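Local coordinates for protein alpha-rhamnosidase (Dictyoglomus thermophilum, PDB 6I60) that probably hydrolyses terminal non-reducing alpha-L-rhamnose residues from alpha-L-rhamnosides, at residues 57-62 with 117-122; 171-176 with 296-301; 869-874 with 887-892. All coordinates share one frame; numbering follows the deposited sequence.

Overall arrangement
Along the chain the three contacts follow one another, each closing before the next opens. Contact 1 belongs to the N-terminal immunoglobulin-like domain, contact 2 joins strands 171-184 and 288-298 in the beta-rich region that follows, and contact 3 lies in the C-terminal beta domain, on the hairpin of strands 869-877 and 882-888. Contacts 1 and 3 are neighbours despite the sequence between them: their centres are 14 Å apart, and V890 of contact 3 packs against L57, R58, H59 and W119. The N-terminal immunoglobulin-like domain thus packs on the C-terminal domain there. Contact 2 lies across the centre of the chain, about 55 Å from contact 1 and 49 Å from contact 3, centre to centre.

Contact 1: residues 57-62 with 117-122; sequences LRHLEK and VRWWDS
L57 and H59, on an irregular run just after strand 52-56, face W119 near the end of strand 112-120 and D121 just beyond it with no backbone hydrogen bond between them, the CA atoms of L57 and W119 being 8.4 Å apart. Side chains therefore bridge the gap. L57 lays its branched end over one face of the W119 indole, a CH-pi contact in which CD2 stands 3.6 Å from the centroid of the five-membered ring, while CD1 approaches the six-membered ring. W119 CG sits between its backbone N and carbonyl carbon (chi1 75°), which swings the indole across to L57. Leucine suits a buried place against so broad an apolar surface. Next along, the H59 imidazole meets the indole rim to rim with perpendicular planes, CD2 lying 3.7 Å from W119 CH2. H59 NE2 gives D121 OD2 a weak, bent hydrogen bond (3.1 Å), whereas ND1 accepts a straighter one from E61 N almost in the ring plane, helping to fix the ring's rotation. D121 OD2 also takes a bond from Q125, and W119 NE1 reaches Y30 O. Within the immunoglobulin-like domain, strand 112-120 runs between strands 133-137 and 68-74, with W120 packing on the latter.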
# COMPACT_ATOMS: atom_id res chain seq x y z
N LEU A 57 -13.40 1.52 20.52
CA LEU A 57 -14.04 1.56 21.83
C LEU A 57 -13.07 2.06 22.88
O LEU A 57 -11.85 1.93 22.76
CB LEU A 57 -14.56 0.17 22.23
CG LEU A 57 -15.55 -0.46 21.24
CD1 LEU A 57 -15.83 -1.90 21.62
CD2 LEU A 57 -16.83 0.35 21.19
N ARG A 58 -13.64 2.64 23.94
CA ARG A 58 -12.88 3.17 25.07
C ARG A 58 -13.74 3.06 26.31
O ARG A 58 -14.93 3.41 26.28
CB ARG A 58 -12.46 4.62 24.82
CG ARG A 58 -11.97 5.35 26.07
CD ARG A 58 -10.61 5.98 25.84
NE ARG A 58 -10.34 7.07 26.77
CZ ARG A 58 -9.36 7.96 26.62
NH1 ARG A 58 -8.55 7.89 25.57
NH2 ARG A 58 -9.19 8.92 27.52
N HIS A 59 -13.16 2.57 27.40
CA HIS A 59 -13.88 2.38 28.65
C HIS A 59 -13.06 2.91 29.81
O HIS A 59 -11.84 3.03 29.73
CB HIS A 59 -14.22 0.90 28.87
CG HIS A 59 -15.42 0.68 29.75
ND1 HIS A 59 -15.33 0.60 31.12
CD2 HIS A 59 -16.73 0.52 29.44
CE1 HIS A 59 -16.53 0.40 31.63
NE2 HIS A 59 -17.40 0.34 30.63
N LEU A 60 -13.76 3.22 30.91
CA LEU A 60 -13.07 3.68 32.11
C LEU A 60 -12.35 2.54 32.81
O LEU A 60 -11.26 2.73 33.35
CB LEU A 60 -14.07 4.34 33.07
CG LEU A 60 -14.71 5.65 32.63
CD1 LEU A 60 -15.88 6.00 33.53
CD2 LEU A 60 -13.68 6.77 32.61
N GLU A 61 -12.95 1.35 32.81
CA GLU A 61 -12.40 0.21 33.54
C GLU A 61 -11.50 -0.63 32.65
O GLU A 61 -11.48 -0.50 31.42
CB GLU A 61 -13.53 -0.65 34.10
CG GLU A 61 -14.71 0.13 34.65
CD GLU A 61 -15.91 -0.75 34.93
OE1 GLU A 61 -15.76 -1.99 34.84
OE2 GLU A 61 -16.99 -0.21 35.23
N LYS A 62 -10.73 -1.50 33.29
CA LYS A 62 -9.89 -2.46 32.60
C LYS A 62 -10.66 -3.76 32.35
O LYS A 62 -11.76 -3.97 32.87
CB LYS A 62 -8.62 -2.74 33.41
CG LYS A 62 -7.64 -1.58 33.46
CD LYS A 62 -6.33 -2.00 34.12
CE LYS A 62 -5.33 -0.85 34.14
NZ LYS A 62 -4.25 -1.09 35.14
N VAL A 117 -23.93 4.51 16.44
CA VAL A 117 -23.79 3.15 16.96
C VAL A 117 -23.63 3.21 18.47
O VAL A 117 -23.01 4.12 19.01
CB VAL A 117 -22.62 2.41 16.27
CG1 VAL A 117 -21.29 3.00 16.67
CG2 VAL A 117 -22.66 0.92 16.59
N ARG A 118 -24.23 2.23 19.15
CA ARG A 118 -24.03 1.99 20.57
C ARG A 118 -23.36 0.64 20.76
O ARG A 118 -23.38 -0.22 19.88
CB ARG A 118 -25.36 2.01 21.33
CG ARG A 118 -26.13 3.31 21.24
CD ARG A 118 -27.36 3.29 22.13
NE ARG A 118 -28.18 2.10 21.92
CZ ARG A 118 -29.51 2.07 22.01
NH1 ARG A 118 -30.17 3.18 22.31
NH2 ARG A 118 -30.17 0.94 21.81
N TRP A 119 -22.77 0.45 21.94
CA TRP A 119 -22.11 -0.80 22.27
C TRP A 119 -22.39 -1.15 23.72
O TRP A 119 -22.57 -0.28 24.57
CB TRP A 119 -20.60 -0.74 22.01
CG TRP A 119 -19.84 0.04 23.04
CD1 TRP A 119 -19.90 1.39 23.27
CD2 TRP A 119 -18.88 -0.47 23.98
NE1 TRP A 119 -19.05 1.74 24.29
CE2 TRP A 119 -18.42 0.62 24.74
CE3 TRP A 119 -18.38 -1.75 24.25
CZ2 TRP A 119 -17.47 0.47 25.76
CZ3 TRP A 119 -17.45 -1.90 25.26
CH2 TRP A 119 -17.00 -0.80 26.00
N TRP A 120 -22.44 -2.45 24.00
CA TRP A 120 -22.64 -2.97 25.34
C TRP A 120 -21.32 -3.56 25.83
O TRP A 120 -20.69 -4.36 25.13
CB TRP A 120 -23.74 -4.03 25.36
CG TRP A 120 -25.13 -3.46 25.33
CD1 TRP A 120 -25.99 -3.34 26.38
CD2 TRP A 120 -25.82 -2.93 24.19
NE1 TRP A 120 -27.17 -2.77 25.97
CE2 TRP A 120 -27.09 -2.51 24.62
CE3 TRP A 120 -25.48 -2.76 22.84
CZ2 TRP A 120 -28.03 -1.93 23.76
CZ3 TRP A 120 -26.41 -2.20 21.98
CH2 TRP A 120 -27.67 -1.79 22.45
N ASP A 121 -20.91 -3.16 27.03
CA ASP A 121 -19.63 -3.58 27.57
C ASP A 121 -19.75 -4.99 28.16
O ASP A 121 -20.72 -5.71 27.92
CB ASP A 121 -19.13 -2.56 28.60
CG ASP A 121 -20.02 -2.49 29.82
OD1 ASP A 121 -21.14 -3.05 29.78
OD2 ASP A 121 -19.60 -1.87 30.82
N SER A 122 -18.75 -5.39 28.95
CA SER A 122 -18.71 -6.75 29.48
C SER A 122 -19.81 -7.01 30.51
O SER A 122 -20.12 -8.18 30.77
CB SER A 122 -17.34 -7.03 30.10
OG SER A 122 -16.40 -7.42 29.11

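Contact 2: residues 171-176 with 296-301; sequences YTIAYA and LNSLYH
I173 drives its side chain into the strand edge of L296, N297 and S298, where two antiparallel neighbouring strands splay apart: strand 171-174, bonded here to strand 157-160, crosses strand 296-298 at 127°, their axes 5.9 Å apart at closest approach. No hydrogen bond links these two segments, so the fit depends on shape. The isoleucine is the main bump, its branches spreading over four residues: CG2 rests against the backbone of N297 and lies 3.7 Å from L296 CB, CG1 touches S298 CB, and CD1 extends to H301. A branched aliphatic chain suits this buried hollow, because one residue can fill it in several directions, and the small serine lets CG1 settle close. L296 answers with a bump of its own. Its CD2 touches both the I173 carbonyl oxygen and, obliquely, the Y175 ring, 3.6 Å from Y175 CE1.

At the other end the fit is aromatic. The chain turns after S298 and brings Y300 and H301 against Y171, H301 over one face of its ring in a T-shaped (edge-to-face) pair, the planes at 87° and the centroids 4.7 Å apart. With CG anti to its carbonyl carbon (chi1 -52°), Y171 turns that face to the imidazole, while its CE1 meets the edge of the Y300 ring. Flat rings suit this corner, where an edge can slot against a face. H301 ND1 is held by L412 N, and Y300 OH by E502 O. NE2 of H301 comes to 3.5 Å from Y171 CG.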
# COMPACT_ATOMS: atom_id res chain seq x y z
N TYR A 171 6.82 3.58 -27.03
CA TYR A 171 6.07 4.52 -26.21
C TYR A 171 5.37 5.52 -27.12
O TYR A 171 6.03 6.35 -27.76
CB TYR A 171 6.99 5.23 -25.21
CG TYR A 171 7.83 4.29 -24.38
CD1 TYR A 171 7.39 3.82 -23.16
CD2 TYR A 171 9.08 3.87 -24.83
CE1 TYR A 171 8.16 2.95 -22.40
CE2 TYR A 171 9.86 3.01 -24.08
CZ TYR A 171 9.39 2.55 -22.87
OH TYR A 171 10.16 1.69 -22.12
N THR A 172 4.05 5.44 -27.18
CA THR A 172 3.23 6.38 -27.93
C THR A 172 2.71 7.43 -26.96
O THR A 172 1.81 7.15 -26.15
CB THR A 172 2.07 5.67 -28.64
OG1 THR A 172 2.50 4.37 -29.07
CG2 THR A 172 1.62 6.47 -29.85
N ILE A 173 3.28 8.63 -27.02
CA ILE A 173 2.96 9.71 -26.08
C ILE A 173 2.09 10.72 -26.81
O ILE A 173 2.56 11.41 -27.72
CB ILE A 173 4.23 10.37 -25.52
CG1 ILE A 173 5.02 9.37 -24.67
CG2 ILE A 173 3.87 11.60 -24.71
CD1 ILE A 173 6.49 9.29 -25.04
N ALA A 174 0.82 10.81 -26.41
CA ALA A 174 -0.08 11.81 -26.94
C ALA A 174 0.12 13.14 -26.21
O ALA A 174 0.90 13.25 -25.27
CB ALA A 174 -1.53 11.34 -26.82
N TYR A 175 -0.60 14.17 -26.66
CA TYR A 175 -0.50 15.49 -26.06
C TYR A 175 -1.47 15.57 -24.87
O TYR A 175 -2.02 14.57 -24.42
CB TYR A 175 -0.79 16.57 -27.10
CG TYR A 175 0.42 16.99 -27.90
CD1 TYR A 175 1.33 16.06 -28.38
CD2 TYR A 175 0.64 18.33 -28.19
CE1 TYR A 175 2.43 16.45 -29.12
CE2 TYR A 175 1.74 18.73 -28.93
CZ TYR A 175 2.63 17.79 -29.39
OH TYR A 175 3.72 18.18 -30.13
N ALA A 176 -1.68 16.78 -24.36
CA ALA A 176 -2.56 17.00 -23.22
C ALA A 176 -3.76 17.83 -23.65
O ALA A 176 -3.68 19.07 -23.70
CB ALA A 176 -1.81 17.69 -22.08
N LEU A 296 4.09 16.83 -24.73
CA LEU A 296 4.25 15.43 -24.41
C LEU A 296 4.22 15.22 -22.90
O LEU A 296 4.76 16.03 -22.14
CB LEU A 296 5.55 14.89 -24.99
CG LEU A 296 5.74 15.07 -26.50
CD1 LEU A 296 7.11 14.57 -26.92
CD2 LEU A 296 4.65 14.35 -27.26
N ASN A 297 3.60 14.12 -22.47
CA ASN A 297 3.54 13.77 -21.06
C ASN A 297 3.58 12.26 -20.93
O ASN A 297 2.82 11.56 -21.60
CB ASN A 297 2.29 14.35 -20.39
CG ASN A 297 1.00 13.81 -20.99
OD1 ASN A 297 0.32 12.99 -20.38
ND2 ASN A 297 0.66 14.28 -22.18
N SER A 298 4.48 11.76 -20.09
CA SER A 298 4.65 10.32 -19.90
C SER A 298 5.15 10.07 -18.49
O SER A 298 5.96 10.83 -17.97
CB SER A 298 5.62 9.74 -20.92
OG SER A 298 5.52 8.32 -20.97
N LEU A 299 4.65 8.99 -17.88
CA LEU A 299 5.09 8.64 -16.53
C LEU A 299 6.57 8.27 -16.51
O LEU A 299 7.25 8.51 -15.50
CB LEU A 299 4.25 7.48 -15.99
CG LEU A 299 2.76 7.73 -15.81
CD1 LEU A 299 2.03 6.45 -15.46
CD2 LEU A 299 2.52 8.79 -14.75
N TYR A 300 7.08 7.69 -17.59
CA TYR A 300 8.48 7.27 -17.61
C TYR A 300 9.40 8.40 -18.04
O TYR A 300 10.53 8.52 -17.53
CB TYR A 300 8.67 6.08 -18.56
CG TYR A 300 8.04 4.79 -18.11
CD1 TYR A 300 7.81 3.75 -19.01
CD2 TYR A 300 7.67 4.59 -16.78
CE1 TYR A 300 7.23 2.57 -18.61
CE2 TYR A 300 7.09 3.40 -16.37
CZ TYR A 300 6.87 2.40 -17.29
OH TYR A 300 6.29 1.22 -16.89
N HIS A 301 8.95 9.26 -18.96
CA HIS A 301 9.83 10.20 -19.62
C HIS A 301 9.61 11.66 -19.22
O HIS A 301 10.41 12.51 -19.61
CB HIS A 301 9.67 10.07 -21.14
CG HIS A 301 9.76 8.66 -21.63
ND1 HIS A 301 10.93 7.93 -21.58
CD2 HIS A 301 8.83 7.84 -22.17
CE1 HIS A 301 10.71 6.72 -22.07
NE2 HIS A 301 9.45 6.64 -22.44

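Contact 3: residues 869-874 with 887-892; sequences GEVEIN and SVPVNS
E872 and S887 form an antiparallel hydrogen-bonded pair in the beta hairpin of strands 869-877 and 882-888, part of the antiparallel sheet of the C-terminal domain. S887 N donates to E872 O at 3.0 Å, while the return bond, E872 N to S887 O, is long and weak. Their CB atoms lie 3.8 Å apart on the same sheet face, and the small serine sits easily beside the glutamate.

Beyond this pair the strands part. P889, which has no N-H to continue the ladder, lays its ring beside the E870 carbonyl instead, its CD 3.4 Å from E870 O and 4.0 Å from V871 CG2. This is the more closely packed part: V871 is buried, and branched valine packs towards strands 837-841 and 846-849. Buried G869, its CA 4.1 Å from P889 CB, has backbone angles that glycine adopts readily (phi 130°).

The polar side is looser. E870 is exposed and points its carboxylate at R863 in a salt bridge. The side chain of E872, CG anti to the backbone N (chi1 -164°), runs out in extended form to carry its carboxylate along the strand to N874. There N874 ND2, which also bonds R885 O, donates to E872 OE2 at 3.1 Å, on its anti side, 29° out of the carboxylate plane.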
# COMPACT_ATOMS: atom_id res chain seq x y z
N GLY A 869 -7.85 -0.16 18.15
CA GLY A 869 -7.33 0.96 18.91
C GLY A 869 -5.81 0.97 18.99
O GLY A 869 -5.14 0.48 18.09
N GLU A 870 -5.27 1.52 20.07
CA GLU A 870 -3.83 1.66 20.24
C GLU A 870 -3.25 0.42 20.90
O GLU A 870 -3.76 -0.04 21.93
CB GLU A 870 -3.51 2.90 21.07
CG GLU A 870 -3.17 4.13 20.24
CD GLU A 870 -2.21 5.06 20.96
OE1 GLU A 870 -2.17 6.26 20.60
OE2 GLU A 870 -1.51 4.59 21.88
N VAL A 871 -2.19 -0.12 20.30
CA VAL A 871 -1.44 -1.25 20.85
C VAL A 871 0.00 -0.81 21.02
O VAL A 871 0.61 -0.28 20.08
CB VAL A 871 -1.53 -2.49 19.94
CG1 VAL A 871 -0.73 -3.64 20.53
CG2 VAL A 871 -2.98 -2.90 19.73
N GLU A 872 0.55 -1.01 22.22
CA GLU A 872 1.88 -0.51 22.54
C GLU A 872 2.66 -1.55 23.33
O GLU A 872 2.10 -2.30 24.14
CB GLU A 872 1.80 0.80 23.35
CG GLU A 872 3.10 1.58 23.39
CD GLU A 872 2.93 2.95 24.01
OE1 GLU A 872 2.53 3.89 23.29
OE2 GLU A 872 3.21 3.09 25.22
N ILE A 873 3.97 -1.59 23.09
CA ILE A 873 4.89 -2.43 23.85
C ILE A 873 6.17 -1.64 24.09
O ILE A 873 6.68 -0.97 23.19
CB ILE A 873 5.20 -3.76 23.13
CG1 ILE A 873 6.14 -4.62 23.98
CG2 ILE A 873 5.79 -3.52 21.75
CD1 ILE A 873 5.83 -6.10 23.94
N ASN A 874 6.67 -1.68 25.33
CA ASN A 874 7.92 -1.03 25.70
C ASN A 874 8.67 -1.96 26.64
O ASN A 874 8.07 -2.58 27.51
CB ASN A 874 7.69 0.31 26.41
CG ASN A 874 6.73 1.22 25.66
OD1 ASN A 874 7.15 2.11 24.93
ND2 ASN A 874 5.43 1.00 25.85
N SER A 887 0.10 -1.86 26.40
CA SER A 887 -1.20 -1.19 26.34
C SER A 887 -2.12 -2.02 25.46
O SER A 887 -1.79 -2.31 24.31
CB SER A 887 -1.06 0.23 25.78
OG SER A 887 -0.63 1.12 26.80
N VAL A 888 -3.26 -2.41 26.02
CA VAL A 888 -4.25 -3.23 25.32
C VAL A 888 -5.53 -2.40 25.21
O VAL A 888 -6.03 -1.92 26.23
CB VAL A 888 -4.53 -4.56 26.03
CG1 VAL A 888 -5.39 -5.46 25.16
CG2 VAL A 888 -3.23 -5.24 26.41
N PRO A 889 -6.10 -2.23 24.02
CA PRO A 889 -7.35 -1.48 23.89
C PRO A 889 -8.54 -2.35 24.31
O PRO A 889 -8.42 -3.55 24.55
CB PRO A 889 -7.41 -1.15 22.40
CG PRO A 889 -6.69 -2.28 21.75
CD PRO A 889 -5.63 -2.75 22.72
N VAL A 890 -9.70 -1.69 24.41
CA VAL A 890 -10.92 -2.39 24.80
C VAL A 890 -11.36 -3.35 23.69
O VAL A 890 -11.14 -3.10 22.50
CB VAL A 890 -12.03 -1.38 25.14
CG1 VAL A 890 -13.13 -2.03 25.95
CG2 VAL A 890 -11.46 -0.20 25.93
N ASN A 891 -11.98 -4.46 24.10
CA ASN A 891 -12.37 -5.56 23.20
C ASN A 891 -11.14 -6.31 22.68
O ASN A 891 -11.11 -6.76 21.53
CB ASN A 891 -13.24 -5.09 22.04
CG ASN A 891 -14.18 -6.17 21.54
OD1 ASN A 891 -14.96 -6.73 22.31
ND2 ASN A 891 -14.11 -6.47 20.25
N SER A 892 -10.12 -6.45 23.53
CA SER A 892 -8.92 -7.19 23.18
C SER A 892 -8.29 -7.73 24.45
O SER A 892 -8.50 -7.18 25.54
CB SER A 892 -7.92 -6.32 22.41
OG SER A 892 -6.63 -6.90 22.43